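Local coordinates for protein carbohydrate kinase, FGGY (Rhodospirillum rubrum, PDB 3IFR) that probably phosphorylates D-xylulose with ATP as a xylulose kinase of the FGGY carbohydrate kinase family, at residues 178-183 and 286-291. Residues are numbered along the deposited sequence; the frame is centred on the assembly and turned at random.
Sequences DRNWAL and LDYHLV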
# COMPACT_ATOMS: atom_id res chain seq x y z
N ASP A 178 9.30 8.47 9.59
CA ASP A 178 9.12 7.03 9.64
C ASP A 178 10.32 6.36 8.94
O ASP A 178 10.73 6.79 7.82
CB ASP A 178 7.83 6.70 8.89
CG ASP A 178 7.40 5.25 9.00
OD1 ASP A 178 8.07 4.44 9.65
OD2 ASP A 178 6.34 4.94 8.39
N ARG A 179 10.88 5.35 9.60
CA ARG A 179 11.81 4.41 8.97
C ARG A 179 11.30 4.04 7.58
O ARG A 179 12.06 3.91 6.64
CB ARG A 179 11.87 3.08 9.79
CG ARG A 179 12.65 3.10 11.13
CD ARG A 179 12.86 1.64 11.72
NE ARG A 179 11.59 0.91 11.90
CZ ARG A 179 11.46 -0.32 12.42
NH1 ARG A 179 10.26 -0.87 12.53
NH2 ARG A 179 12.51 -0.99 12.86
N ASN A 180 10.00 3.79 7.46
CA ASN A 180 9.51 3.24 6.21
C ASN A 180 9.48 4.29 5.09
O ASN A 180 9.70 3.97 3.92
CB ASN A 180 8.14 2.61 6.44
CG ASN A 180 8.21 1.12 6.79
OD1 ASN A 180 9.03 0.36 6.23
ND2 ASN A 180 7.33 0.69 7.70
N TRP A 181 9.19 5.54 5.44
CA TRP A 181 9.32 6.62 4.48
C TRP A 181 10.79 6.65 3.97
O TRP A 181 11.04 6.69 2.75
CB TRP A 181 8.88 7.96 5.09
CG TRP A 181 8.98 9.06 4.14
CD1 TRP A 181 8.03 9.47 3.24
CD2 TRP A 181 10.11 9.92 3.93
NE1 TRP A 181 8.50 10.51 2.49
CE2 TRP A 181 9.78 10.82 2.90
CE3 TRP A 181 11.38 10.02 4.53
CZ2 TRP A 181 10.67 11.79 2.44
CZ3 TRP A 181 12.25 10.98 4.09
CH2 TRP A 181 11.91 11.85 3.04
N ALA A 182 11.75 6.59 4.90
CA ALA A 182 13.15 6.65 4.54
C ALA A 182 13.64 5.43 3.73
O ALA A 182 14.46 5.55 2.82
CB ALA A 182 14.01 6.87 5.80
N LEU A 183 13.12 4.26 4.05
CA LEU A 183 13.44 3.03 3.34
C LEU A 183 12.80 3.00 1.95
O LEU A 183 13.47 2.79 0.94
CB LEU A 183 12.91 1.85 4.16
CG LEU A 183 13.64 0.51 4.26
CD1 LEU A 183 12.63 -0.71 4.12
CD2 LEU A 183 14.79 0.38 3.31
N LEU A 286 10.53 -3.95 -0.26
CA LEU A 286 10.57 -4.18 1.15
C LEU A 286 10.12 -2.99 2.02
O LEU A 286 10.28 -1.82 1.64
CB LEU A 286 11.96 -4.68 1.52
CG LEU A 286 12.26 -5.28 2.88
CD1 LEU A 286 11.47 -6.57 3.23
CD2 LEU A 286 13.76 -5.52 2.94
N ASP A 287 9.55 -3.31 3.19
CA ASP A 287 9.18 -2.33 4.22
C ASP A 287 9.44 -2.99 5.55
O ASP A 287 9.53 -4.21 5.62
CB ASP A 287 7.69 -1.99 4.15
CG ASP A 287 7.35 -0.92 3.12
OD1 ASP A 287 7.10 -1.24 1.93
OD2 ASP A 287 7.25 0.25 3.51
N TYR A 288 9.53 -2.19 6.62
CA TYR A 288 9.46 -2.76 7.95
C TYR A 288 8.01 -3.01 8.28
O TYR A 288 7.15 -2.22 7.89
CB TYR A 288 10.04 -1.81 8.98
CG TYR A 288 11.53 -1.60 8.82
CD1 TYR A 288 12.43 -2.46 9.42
CD2 TYR A 288 12.03 -0.53 8.09
CE1 TYR A 288 13.79 -2.27 9.28
CE2 TYR A 288 13.39 -0.33 7.95
CZ TYR A 288 14.26 -1.20 8.54
OH TYR A 288 15.60 -1.01 8.39
N HIS A 289 7.69 -4.09 8.98
CA HIS A 289 6.33 -4.21 9.49
C HIS A 289 6.12 -3.21 10.62
O HIS A 289 7.08 -2.66 11.14
CB HIS A 289 6.09 -5.60 10.03
CG HIS A 289 4.65 -5.98 10.07
ND1 HIS A 289 4.19 -7.22 9.69
CD2 HIS A 289 3.56 -5.27 10.43
CE1 HIS A 289 2.88 -7.26 9.82
NE2 HIS A 289 2.48 -6.09 10.25
N LEU A 290 4.87 -2.97 11.00
CA LEU A 290 4.63 -2.18 12.21
C LEU A 290 4.98 -3.06 13.40
O LEU A 290 5.55 -2.59 14.39
CB LEU A 290 3.19 -1.67 12.32
CG LEU A 290 2.62 -0.95 11.09
CD1 LEU A 290 1.23 -0.38 11.33
CD2 LEU A 290 3.58 0.15 10.68
N VAL A 291 4.68 -4.35 13.29
CA VAL A 291 5.05 -5.29 14.35
C VAL A 291 6.58 -5.38 14.55
O VAL A 291 7.34 -5.73 13.64
CB VAL A 291 4.42 -6.68 14.13
CG1 VAL A 291 4.81 -7.61 15.25
CG2 VAL A 291 2.92 -6.57 14.08
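Asn-180 and the backbone of Tyr-288 show how one carboxamide can hold an extended chain by both of its polar groups. Asn-180 OD1 accepts from Tyr-288 N at 2.6 Å, in the carbonyl plane and on a lone pair, while Asn-180 ND2 gives a nearly straight bond (163°) to Tyr-288 O, 2.9 Å away. Using both ends fixes the rotation of the amide. An alanine here would probably leave the N-H and C=O of Tyr-288 without these two mates and the loop freer to shift. Asp-287 OD2 lies 3.3 Å from Asn-180 OD1, two acceptors close together but not hydrogen-bonded, the side chains crossing at about a right angle; the other carboxylate oxygen of Asp-287 is held by Asn-298.

FGGY kinases are built from two actin-like ATPase domains; here the loop between strands 269-273 and 298-301 packs on helix 179-185. Asp-178 N-caps that helix, its OD1 accepting from Asn-180 N.

Stacking and cation-pi contact join Arg-179 to Tyr-288. The arginine chain bends at chi3 (-56°), and its guanidinium lies flat over one ring face, CZ 4.2 Å from the ring centroid with the planes 12° apart; CD adds a CH-pi contact over the same face.

Apolar packing involves Leu-183, whose CG meets Tyr-288 CE2 at 3.8 Å; Leu-183 CD1 lies against the backbone, 3.6 Å from Leu-286 O.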